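Long-range contacts in prephenate dehydratase (Arthrobacter aurescens, PDB 3MWB), which probably catalyses the conversion of prephenate to phenylpyruvate, with loss of carbon dioxide and water, on the route to L-phenylalanine: residues 7-12 with 52-58; 16-20 with 62-66; 137-142 with 154-160. One frame throughout, in Å; residues are numbered along the deposited sequence.

Contact 1: residues 7-12 with 52-58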
ATOM      1  N   VAL A   7      20.617  39.688 -20.014  1.00 42.22           N
ATOM      2  CA  VAL A   7      20.048  38.295 -19.938  1.00 41.28           C
ATOM      3  C   VAL A   7      20.668  37.282 -20.929  1.00 38.12           C
ATOM      4  O   VAL A   7      20.680  37.503 -22.142  1.00 38.08           O
ATOM      5  CB  VAL A   7      18.478  38.311 -19.985  1.00 43.67           C
ATOM      6  CG1 VAL A   7      17.955  39.508 -20.792  1.00 46.70           C
ATOM      7  CG2 VAL A   7      17.898  36.981 -20.497  1.00 41.63           C
ATOM      8  N   THR A   8      21.170  36.165 -20.402  1.00 35.36           N
ATOM      9  CA  THR A   8      21.966  35.241 -21.194  1.00 32.54           C
ATOM     10  C   THR A   8      21.407  33.827 -21.101  1.00 30.28           C
ATOM     11  O   THR A   8      21.234  33.299 -20.018  1.00 29.95           O
ATOM     12  CB  THR A   8      23.441  35.225 -20.708  1.00 31.85           C
ATOM     13  OG1 THR A   8      23.957  36.562 -20.667  1.00 35.52           O
ATOM     14  CG2 THR A   8      24.315  34.382 -21.628  1.00 29.56           C
ATOM     15  N   TYR A   9      21.135  33.225 -22.244  1.00 28.90           N
ATOM     16  CA  TYR A   9      20.720  31.846 -22.289  1.00 27.92           C
ATOM     17  C   TYR A   9      21.794  30.995 -22.908  1.00 26.34           C
ATOM     18  O   TYR A   9      22.496  31.436 -23.823  1.00 26.22           O
ATOM     19  CB  TYR A   9      19.467  31.708 -23.142  1.00 28.86           C
ATOM     20  CG  TYR A   9      18.252  32.356 -22.559  1.00 32.63           C
ATOM     21  CD1 TYR A   9      17.747  31.950 -21.325  1.00 34.26           C
ATOM     22  CD2 TYR A   9      17.586  33.372 -23.246  1.00 35.21           C
ATOM     23  CE1 TYR A   9      16.620  32.545 -20.787  1.00 36.51           C
ATOM     24  CE2 TYR A   9      16.456  33.976 -22.709  1.00 38.12           C
ATOM     25  CZ  TYR A   9      15.980  33.555 -21.485  1.00 38.86           C
ATOM     26  OH  TYR A   9      14.856  34.137 -20.956  1.00 40.63           O
ATOM     27  N   THR A  10      21.922  29.773 -22.411  1.00 24.98           N
ATOM     28  CA  THR A  10      22.615  28.745 -23.130  1.00 23.88           C
ATOM     29  C   THR A  10      21.576  27.726 -23.626  1.00 24.42           C
ATOM     30  O   THR A  10      20.426  27.736 -23.195  1.00 24.95           O
ATOM     31  CB  THR A  10      23.695  28.052 -22.287  1.00 23.03           C
ATOM     32  OG1 THR A  10      23.093  27.372 -21.179  1.00 22.20           O
ATOM     33  CG2 THR A  10      24.727  29.080 -21.764  1.00 23.98           C
ATOM     34  N   PHE A  11      21.998  26.870 -24.543  1.00 24.19           N
ATOM     35  CA  PHE A  11      21.161  25.809 -25.079  1.00 24.79           C
ATOM     36  C   PHE A  11      22.055  24.778 -25.717  1.00 24.82           C
ATOM     37  O   PHE A  11      23.237  25.047 -25.995  1.00 24.70           O
ATOM     38  CB  PHE A  11      20.133  26.330 -26.093  1.00 25.86           C
ATOM     39  CG  PHE A  11      20.730  26.950 -27.330  1.00 25.63           C
ATOM     40  CD1 PHE A  11      21.209  28.258 -27.313  1.00 26.19           C
ATOM     41  CD2 PHE A  11      20.796  26.232 -28.521  1.00 25.80           C
ATOM     42  CE1 PHE A  11      21.734  28.827 -28.452  1.00 27.17           C
ATOM     43  CE2 PHE A  11      21.325  26.798 -29.672  1.00 25.88           C
ATOM     44  CZ  PHE A  11      21.797  28.092 -29.640  1.00 28.27           C
ATOM     45  N   LEU A  12      21.488  23.594 -25.936  1.00 24.55           N
ATOM     46  CA  LEU A  12      22.197  22.524 -26.598  1.00 25.12           C
ATOM     47  C   LEU A  12      22.373  22.919 -28.066  1.00 25.29           C
ATOM     48  O   LEU A  12      21.399  23.080 -28.793  1.00 26.03           O
ATOM     49  CB  LEU A  12      21.428  21.202 -26.473  1.00 24.91           C
ATOM     50  CG  LEU A  12      22.097  19.944 -27.047  1.00 25.82           C
ATOM     51  CD1 LEU A  12      23.434  19.631 -26.366  1.00 24.00           C
ATOM     52  CD2 LEU A  12      21.164  18.736 -26.941  1.00 25.13           C
ATOM     53  N   ALA A  52      25.426  32.368 -17.049  1.00 25.64           N
ATOM     54  CA  ALA A  52      24.229  32.420 -17.885  1.00 24.85           C
ATOM     55  C   ALA A  52      23.030  32.413 -16.966  1.00 23.50           C
ATOM     56  O   ALA A  52      23.087  31.875 -15.864  1.00 23.34           O
ATOM     57  CB  ALA A  52      24.172  31.227 -18.849  1.00 22.64           C
ATOM     58  N   ASP A  53      21.937  33.002 -17.407  1.00 24.90           N
ATOM     59  CA  ASP A  53      20.757  33.042 -16.559  1.00 25.58           C
ATOM     60  C   ASP A  53      19.990  31.732 -16.561  1.00 23.37           C
ATOM     61  O   ASP A  53      19.512  31.309 -15.524  1.00 23.50           O
ATOM     62  CB  ASP A  53      19.862  34.198 -16.956  1.00 28.81           C
ATOM     63  CG  ASP A  53      20.522  35.523 -16.703  1.00 33.27           C
ATOM     64  OD1 ASP A  53      20.766  35.835 -15.514  1.00 34.72           O
ATOM     65  OD2 ASP A  53      20.827  36.230 -17.688  1.00 37.70           O
ATOM     66  N   ALA A  54      19.865  31.104 -17.723  1.00 22.83           N
ATOM     67  CA  ALA A  54      19.087  29.883 -17.833  1.00 21.04           C
ATOM     68  C   ALA A  54      19.598  29.074 -19.010  1.00 21.00           C
ATOM     69  O   ALA A  54      20.208  29.627 -19.930  1.00 21.98           O
ATOM     70  CB  ALA A  54      17.616  30.216 -18.004  1.00 23.57           C
ATOM     71  N   ALA A  55      19.340  27.769 -18.985  1.00 19.11           N
ATOM     72  CA  ALA A  55      19.782  26.885 -20.047  1.00 18.52           C
ATOM     73  C   ALA A  55      18.571  26.137 -20.596  1.00 19.07           C
ATOM     74  O   ALA A  55      17.782  25.617 -19.823  1.00 18.62           O
ATOM     75  CB  ALA A  55      20.797  25.894 -19.507  1.00 16.58           C
HETATM   76  N   MSE A  56      18.432  26.100 -21.921  1.00 20.39           N
HETATM   77  CA  MSE A  56      17.330  25.419 -22.576  1.00 21.78           C
HETATM   78  C   MSE A  56      17.784  24.046 -23.072  1.00 21.08           C
HETATM   79  O   MSE A  56      18.613  23.946 -23.985  1.00 20.56           O
HETATM   80  CB  MSE A  56      16.789  26.247 -23.743  1.00 25.02           C
HETATM   81  CG  MSE A  56      15.526  25.655 -24.391  1.00 30.15           C
HETATM   82 SE   MSE A  56      13.943  25.698 -23.190  1.00 38.23          SE
HETATM   83  CE  MSE A  56      13.378  27.560 -23.288  1.00 40.65           C
ATOM     84  N   VAL A  57      17.230  22.999 -22.466  1.00 21.17           N
ATOM     85  CA  VAL A  57      17.666  21.642 -22.757  1.00 21.71           C
ATOM     86  C   VAL A  57      16.476  20.723 -22.982  1.00 24.76           C
ATOM     87  O   VAL A  57      15.421  20.931 -22.376  1.00 25.99           O
ATOM     88  CB  VAL A  57      18.604  21.095 -21.643  1.00 19.97           C
ATOM     89  CG1 VAL A  57      19.901  21.926 -21.570  1.00 20.61           C
ATOM     90  CG2 VAL A  57      17.902  21.071 -20.267  1.00 19.73           C
ATOM     91  N   PRO A  58      16.634  19.699 -23.848  1.00 21.80           N
ATOM     92  CA  PRO A  58      15.509  18.807 -24.115  1.00 22.37           C
ATOM     93  C   PRO A  58      15.334  17.801 -22.986  1.00 23.00           C
ATOM     94  O   PRO A  58      16.313  17.424 -22.328  1.00 22.42           O
ATOM     95  CB  PRO A  58      15.937  18.084 -25.391  1.00 22.60           C
ATOM     96  CG  PRO A  58      17.436  18.006 -25.301  1.00 21.91           C
ATOM     97  CD  PRO A  58      17.883  19.225 -24.495  1.00 21.68           C
TER
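Strands 8-12 and 54-58 pair in parallel in a mixed sheet of the prephenate dehydratase domain, their axes 20° apart. The register is fixed by Thr10, whose backbone grips both neighbours of Ala55: Thr10 N donates to Ala54 O at 3.0 Å, and Thr10 O accepts from Met56 N at 2.9 Å, the donor standing 30° off the carbonyl plane. At the start, Thr8 O has two donors, Asp53 N at 2.7 Å in the carbonyl plane and, weakly, Ala54 N; at the far end the bond from Leu12 N to Met56 O is weak. Asp53 OD2 takes Thr8 N on its anti lone pair at 2.7 Å, so Asp53 bonds both the N and the O of Thr8, through side chain and backbone respectively.

On one face the CD1 edge of the Tyr9 ring lies against Ala54, with Ala54 O at that edge in the ring plane and Ala54 CB 3.7 Å from Tyr9 CD1; Phe11 CB meets Met56 CB at 4.1 Å. On the other, Thr10 OG1, set between its backbone N and carbonyl carbon (chi1 64°), sits 3.2 Å from Ala55 CB and is hydrogen-bonded to Ala43 O. Helix 18-23 packs on the Tyr9 face, helix 40-48 on the Thr10 face. Strand 33-37 beside 8-12 completes the parallel 2-1-3 order, as in type II periplasmic-binding-protein folds, and 181-188 runs antiparallel beyond 54-60.

Contact 2: residues 16-20 with 62-66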
ATOM      1  N   GLY A  16      20.611  26.573 -34.948  1.00 30.49           N
ATOM      2  CA  GLY A  16      19.734  26.056 -36.011  1.00 31.64           C
ATOM      3  C   GLY A  16      19.089  24.706 -35.756  1.00 31.25           C
ATOM      4  O   GLY A  16      18.305  24.202 -36.594  1.00 31.88           O
ATOM      5  N   THR A  17      19.406  24.114 -34.603  1.00 29.46           N
ATOM      6  CA  THR A  17      18.753  22.875 -34.165  1.00 29.41           C
ATOM      7  C   THR A  17      17.308  23.129 -33.738  1.00 29.72           C
ATOM      8  O   THR A  17      16.871  24.277 -33.591  1.00 29.17           O
ATOM      9  CB  THR A  17      19.493  22.240 -32.954  1.00 28.55           C
ATOM     10  OG1 THR A  17      19.669  23.238 -31.939  1.00 28.57           O
ATOM     11  CG2 THR A  17      20.883  21.717 -33.371  1.00 29.86           C
ATOM     12  N   PHE A  18      16.567  22.042 -33.520  1.00 29.50           N
ATOM     13  CA  PHE A  18      15.254  22.133 -32.906  1.00 30.34           C
ATOM     14  C   PHE A  18      15.327  22.766 -31.513  1.00 29.01           C
ATOM     15  O   PHE A  18      14.436  23.511 -31.114  1.00 30.29           O
ATOM     16  CB  PHE A  18      14.596  20.741 -32.863  1.00 30.48           C
ATOM     17  CG  PHE A  18      14.103  20.295 -34.195  1.00 33.10           C
ATOM     18  CD1 PHE A  18      14.983  19.710 -35.122  1.00 33.75           C
ATOM     19  CD2 PHE A  18      12.778  20.524 -34.565  1.00 35.80           C
ATOM     20  CE1 PHE A  18      14.523  19.323 -36.392  1.00 36.12           C
ATOM     21  CE2 PHE A  18      12.309  20.141 -35.825  1.00 38.29           C
ATOM     22  CZ  PHE A  18      13.185  19.532 -36.736  1.00 37.74           C
ATOM     23  N   THR A  19      16.412  22.496 -30.792  1.00 27.60           N
ATOM     24  CA  THR A  19      16.617  23.129 -29.485  1.00 26.51           C
ATOM     25  C   THR A  19      16.642  24.664 -29.571  1.00 26.33           C
ATOM     26  O   THR A  19      15.932  25.326 -28.815  1.00 27.17           O
ATOM     27  CB  THR A  19      17.858  22.580 -28.773  1.00 25.21           C
ATOM     28  OG1 THR A  19      17.851  21.145 -28.854  1.00 26.69           O
ATOM     29  CG2 THR A  19      17.862  22.977 -27.310  1.00 24.77           C
ATOM     30  N   GLU A  20      17.439  25.226 -30.473  1.00 48.28           N
ATOM     31  CA  GLU A  20      17.449  26.685 -30.621  1.00 48.60           C
ATOM     32  C   GLU A  20      16.052  27.221 -30.963  1.00 48.90           C
ATOM     33  O   GLU A  20      15.569  28.164 -30.334  1.00 47.11           O
ATOM     34  CB  GLU A  20      18.463  27.162 -31.660  1.00 51.31           C
ATOM     35  CG  GLU A  20      18.382  28.673 -31.855  1.00 52.75           C
ATOM     36  CD  GLU A  20      19.626  29.302 -32.452  1.00 55.28           C
ATOM     37  OE1 GLU A  20      20.124  28.833 -33.504  1.00 56.21           O
ATOM     38  OE2 GLU A  20      20.084  30.301 -31.863  1.00 55.49           O
ATOM     39  N   SER A  62      13.593  14.295 -28.215  1.00 27.84           N
ATOM     40  CA  SER A  62      14.517  15.226 -28.843  1.00 25.95           C
ATOM     41  C   SER A  62      15.004  14.673 -30.181  1.00 27.04           C
ATOM     42  O   SER A  62      15.522  13.547 -30.266  1.00 27.13           O
ATOM     43  CB  SER A  62      15.716  15.483 -27.939  1.00 24.78           C
ATOM     44  OG  SER A  62      16.679  16.275 -28.612  1.00 24.11           O
ATOM     45  N   VAL A  63      14.848  15.489 -31.221  1.00 26.38           N
ATOM     46  CA  VAL A  63      15.263  15.127 -32.567  1.00 27.97           C
ATOM     47  C   VAL A  63      16.789  15.137 -32.661  1.00 27.79           C
ATOM     48  O   VAL A  63      17.358  14.572 -33.589  1.00 28.58           O
ATOM     49  CB  VAL A  63      14.636  16.102 -33.587  1.00 27.53           C
ATOM     50  CG1 VAL A  63      15.362  16.058 -34.906  1.00 30.83           C
ATOM     51  CG2 VAL A  63      13.189  15.766 -33.769  1.00 30.57           C
ATOM     52  N   GLU A  64      17.420  15.769 -31.673  1.00 26.25           N
ATOM     53  CA  GLU A  64      18.848  16.050 -31.684  1.00 27.32           C
ATOM     54  C   GLU A  64      19.602  15.212 -30.653  1.00 27.60           C
ATOM     55  O   GLU A  64      20.820  15.328 -30.526  1.00 29.05           O
ATOM     56  CB  GLU A  64      19.077  17.537 -31.372  1.00 25.41           C
ATOM     57  CG  GLU A  64      18.294  18.533 -32.252  1.00 27.02           C
ATOM     58  CD  GLU A  64      18.749  18.596 -33.727  1.00 28.52           C
ATOM     59  OE1 GLU A  64      19.679  17.867 -34.152  1.00 27.14           O
ATOM     60  OE2 GLU A  64      18.148  19.402 -34.482  1.00 29.28           O
ATOM     61  N   GLY A  65      18.882  14.379 -29.911  1.00 28.16           N
ATOM     62  CA  GLY A  65      19.465  13.709 -28.750  1.00 28.17           C
ATOM     63  C   GLY A  65      19.516  14.645 -27.548  1.00 26.79           C
ATOM     64  O   GLY A  65      18.803  15.652 -27.486  1.00 24.95           O
ATOM     65  N   GLY A  66      20.340  14.300 -26.567  1.00 26.58           N
ATOM     66  CA  GLY A  66      20.439  15.102 -25.352  1.00 25.76           C
ATOM     67  C   GLY A  66      19.553  14.733 -24.163  1.00 25.71           C
ATOM     68  O   GLY A  66      19.813  15.197 -23.060  1.00 25.62           O
TER
HETATM   69  O   HOH W   1      15.989  18.779 -29.445  1.00 29.50           O
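Phe18 and Glu64 share the one direct hydrogen bond between segments 16-20 and 62-66. Phe18 N, in the first turn of helix 18-23, points at Glu64 OE2 at 3.2 Å and nearly straight, 167° at the hydrogen; it arrives on the anti side of the carboxylate, somewhat out of its plane. The same OE2 is also hydrogen-bonded to Thr137 OG1, makes a van der Waals contact with Thr17 CB at 3.5 Å, and lies at the edge of the Phe18 ring, 3.2 Å from CD1, the ring and carboxylate planes being 44° apart. A bend at chi2 (-69°) turns the glutamate chain to bring its end there.

Apolar packing is lighter: Val63 CG1 approaches Phe18 CD1 obliquely at 3.7 Å. A water forms the second polar link, donating to Ser62 OG at 2.7 Å and bonding to Thr19 OG1 at 3.1 Å.

Bonds within each segment shape the two partners. Ser62 OG accepts from Glu64 N, an ST turn, and Gly16 N donates to Glu20 OE1 at 2.7 Å. Thr17 is the N-cap, its OG1 accepting weakly from Glu20 N. The arrangement is a capped helix start joined to a strand-to-helix loop, both following strands of one sheet and facing helix 137-143, consistent with the interlobe cleft of this family.

Contact 3: residues 137-142 with 154-160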
ATOM      1  N   THR A 137      20.873  17.637 -36.785  1.00 36.69           N
ATOM      2  CA  THR A 137      20.195  18.100 -37.990  1.00 37.17           C
ATOM      3  C   THR A 137      20.895  19.337 -38.563  1.00 37.66           C
ATOM      4  O   THR A 137      21.101  19.432 -39.775  1.00 37.68           O
ATOM      5  CB  THR A 137      18.652  18.368 -37.799  1.00 37.21           C
ATOM      6  OG1 THR A 137      18.434  19.502 -36.941  1.00 35.16           O
ATOM      7  CG2 THR A 137      17.942  17.125 -37.231  1.00 37.08           C
ATOM      8  N   ALA A 138      21.255  20.265 -37.676  1.00 37.80           N
ATOM      9  CA  ALA A 138      21.928  21.509 -38.066  1.00 38.48           C
ATOM     10  C   ALA A 138      23.268  21.254 -38.765  1.00 38.97           C
ATOM     11  O   ALA A 138      23.509  21.818 -39.824  1.00 39.19           O
ATOM     12  CB  ALA A 138      22.113  22.432 -36.860  1.00 37.84           C
ATOM     13  N   ALA A 139      24.123  20.410 -38.181  1.00 38.84           N
ATOM     14  CA  ALA A 139      25.412  20.066 -38.798  1.00 39.72           C
ATOM     15  C   ALA A 139      25.225  19.417 -40.169  1.00 40.39           C
ATOM     16  O   ALA A 139      25.966  19.708 -41.111  1.00 40.26           O
ATOM     17  CB  ALA A 139      26.248  19.168 -37.889  1.00 39.33           C
ATOM     18  N   SER A 140      24.222  18.547 -40.275  1.00 40.59           N
ATOM     19  CA  SER A 140      23.896  17.912 -41.538  1.00 40.94           C
ATOM     20  C   SER A 140      23.548  18.964 -42.576  1.00 41.20           C
ATOM     21  O   SER A 140      24.049  18.908 -43.704  1.00 41.81           O
ATOM     22  CB  SER A 140      22.744  16.923 -41.370  1.00 40.87           C
ATOM     23  OG  SER A 140      23.196  15.759 -40.709  1.00 41.59           O
ATOM     24  N   ALA A 141      22.702  19.918 -42.186  1.00 40.49           N
ATOM     25  CA  ALA A 141      22.331  21.019 -43.056  1.00 41.05           C
ATOM     26  C   ALA A 141      23.537  21.873 -43.456  1.00 41.49           C
ATOM     27  O   ALA A 141      23.723  22.146 -44.654  1.00 41.86           O
ATOM     28  CB  ALA A 141      21.220  21.888 -42.416  1.00 40.48           C
HETATM   29  N   MSE A 142      24.335  22.292 -42.466  1.00 40.22           N
HETATM   30  CA  MSE A 142      25.515  23.142 -42.688  1.00 44.12           C
HETATM   31  C   MSE A 142      26.604  22.480 -43.534  1.00 45.46           C
HETATM   32  O   MSE A 142      27.354  23.167 -44.243  1.00 47.73           O
HETATM   33  CB  MSE A 142      26.109  23.624 -41.352  1.00 46.83           C
HETATM   34  CG  MSE A 142      25.165  24.510 -40.535  1.00 48.89           C
HETATM   35 SE   MSE A 142      24.526  26.126 -41.467  1.00 57.29          SE
HETATM   36  CE  MSE A 142      26.079  27.268 -41.150  1.00 59.03           C
ATOM     37  N   ALA A 154      19.785  17.233 -46.778  1.00 32.14           N
ATOM     38  CA  ALA A 154      19.706  17.097 -45.320  1.00 31.25           C
ATOM     39  C   ALA A 154      18.254  17.231 -44.841  1.00 29.69           C
ATOM     40  O   ALA A 154      17.414  17.810 -45.527  1.00 29.29           O
ATOM     41  CB  ALA A 154      20.604  18.115 -44.627  1.00 32.26           C
ATOM     42  N   ILE A 155      17.970  16.649 -43.683  1.00 28.92           N
ATOM     43  CA  ILE A 155      16.678  16.777 -43.046  1.00 28.39           C
ATOM     44  C   ILE A 155      16.909  17.549 -41.768  1.00 29.77           C
ATOM     45  O   ILE A 155      17.716  17.151 -40.920  1.00 30.28           O
ATOM     46  CB  ILE A 155      16.046  15.404 -42.750  1.00 28.06           C
ATOM     47  CG1 ILE A 155      15.792  14.656 -44.065  1.00 27.81           C
ATOM     48  CG2 ILE A 155      14.743  15.582 -41.989  1.00 26.91           C
ATOM     49  CD1 ILE A 155      15.367  13.204 -43.877  1.00 28.61           C
ATOM     50  N   CYS A 156      16.204  18.668 -41.646  1.00 30.00           N
ATOM     51  CA  CYS A 156      16.476  19.613 -40.587  1.00 31.64           C
ATOM     52  C   CYS A 156      15.219  20.403 -40.215  1.00 32.08           C
ATOM     53  O   CYS A 156      14.135  20.130 -40.739  1.00 31.27           O
ATOM     54  CB  CYS A 156      17.578  20.561 -41.051  1.00 32.25           C
ATOM     55  SG  CYS A 156      17.120  21.456 -42.540  0.92 32.92           S
ATOM     56  N   ALA A 157      15.394  21.380 -39.328  1.00 33.85           N
ATOM     57  CA  ALA A 157      14.331  22.300 -38.902  1.00 35.34           C
ATOM     58  C   ALA A 157      14.048  23.396 -39.930  1.00 35.86           C
ATOM     59  O   ALA A 157      14.936  23.778 -40.702  1.00 36.33           O
ATOM     60  CB  ALA A 157      14.693  22.937 -37.536  1.00 37.32           C
ATOM     61  N   PRO A 158      12.800  23.899 -39.965  1.00 36.56           N
ATOM     62  CA  PRO A 158      12.535  25.085 -40.776  1.00 37.92           C
ATOM     63  C   PRO A 158      13.423  26.278 -40.392  1.00 40.01           C
ATOM     64  O   PRO A 158      13.775  27.071 -41.263  1.00 40.58           O
ATOM     65  CB  PRO A 158      11.057  25.385 -40.484  1.00 38.97           C
ATOM     66  CG  PRO A 158      10.474  24.046 -40.217  1.00 37.11           C
ATOM     67  CD  PRO A 158      11.551  23.308 -39.446  1.00 36.19           C
ATOM     68  N   LEU A 159      13.796  26.381 -39.111  1.00 41.38           N
ATOM     69  CA  LEU A 159      14.659  27.468 -38.632  1.00 44.12           C
ATOM     70  C   LEU A 159      15.897  27.656 -39.511  1.00 43.79           C
ATOM     71  O   LEU A 159      16.114  28.741 -40.052  1.00 45.49           O
ATOM     72  CB  LEU A 159      15.081  27.264 -37.162  1.00 45.72           C
ATOM     73  CG  LEU A 159      16.127  28.251 -36.598  1.00 49.50           C
ATOM     74  CD1 LEU A 159      15.676  29.715 -36.735  1.00 52.10           C
ATOM     75  CD2 LEU A 159      16.503  27.951 -35.143  1.00 51.97           C
ATOM     76  N   ILE A 160      16.694  26.598 -39.656  1.00 41.85           N
ATOM     77  CA  ILE A 160      17.981  26.710 -40.338  1.00 42.35           C
ATOM     78  C   ILE A 160      17.836  26.939 -41.854  1.00 42.02           C
ATOM     79  O   ILE A 160      18.685  27.604 -42.479  1.00 43.33           O
ATOM     80  CB  ILE A 160      18.955  25.547 -39.962  1.00 42.08           C
ATOM     81  CG1 ILE A 160      20.404  25.926 -40.309  1.00 44.04           C
ATOM     82  CG2 ILE A 160      18.507  24.213 -40.576  1.00 37.82           C
ATOM     83  CD1 ILE A 160      21.442  25.310 -39.409  1.00 46.08           C
TER
HETATM   84  O   HOH W   2      17.897  21.870 -38.069  1.00 30.07           O
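Thr137 lies against Ile155 and Cys156, at the end of strand 153-156, and can be followed outward from its backbone. CB rests 3.5 Å from Ile155 O and 3.7 Å from Cys156 CA. The methyl CG2 stays beside the same Ile155 O, while OG1, the same atom that is hydrogen-bonded to Glu64 OE2, takes the place between backbone N and carbonyl carbon (chi1 68°) and turns toward Ala157. There a water donates to Thr137 OG1 at 2.7 Å and accepts from Ala157 N at 2.8 Å, spanning a gap too wide for a direct bond.

One turn along the helix, small residues let it come close to the strand: Ala154 CB lies 3.7 Å from Ser140 O, and the CA atoms of Ala141 and Ala154 are 5.2 Å apart. Ala141 CB lies near Cys156 CB and 4.0 Å from Ile160 CG2. Ile160 extends its other branch past Ala138, so that CD1 meets Ala138 CB and, obliquely, the selenium of Met142, SE at 3.8 Å. The N-to-C directions of helix 137-142 and strand 154-156 are 140° apart. Strand 130-133, helix 137-143 and strand 153-156 form a beta-alpha-beta crossover that passes over strand 107-110 within the second mixed sheet of the domain.

The contacts line up from one sheet to the other, contact 2 lying between: its centre is 13 Å from that of contact 1 and 10 Å from that of contact 3, whereas contacts 1 and 3 do not touch, their nearest atoms being about 7 Å apart. Phe11 CE2 packs on Glu20 CB at 3.5 Å between contacts 1 and 2. Contacts 2 and 3 join where Glu64 OE2 lies 2.5 Å from Thr137 OG1 and Phe18 CE1 3.7 Å from Ala157 N. Contact 3 lies nearest the residues that bind magnesium in a crystal structure of this protein, though none is bound to this chain: the side chains of Met142 and Gln164 are about 4 Å apart. Bound phenylalanine occupies pockets formed by other residues, such as Leu208 and Asn229.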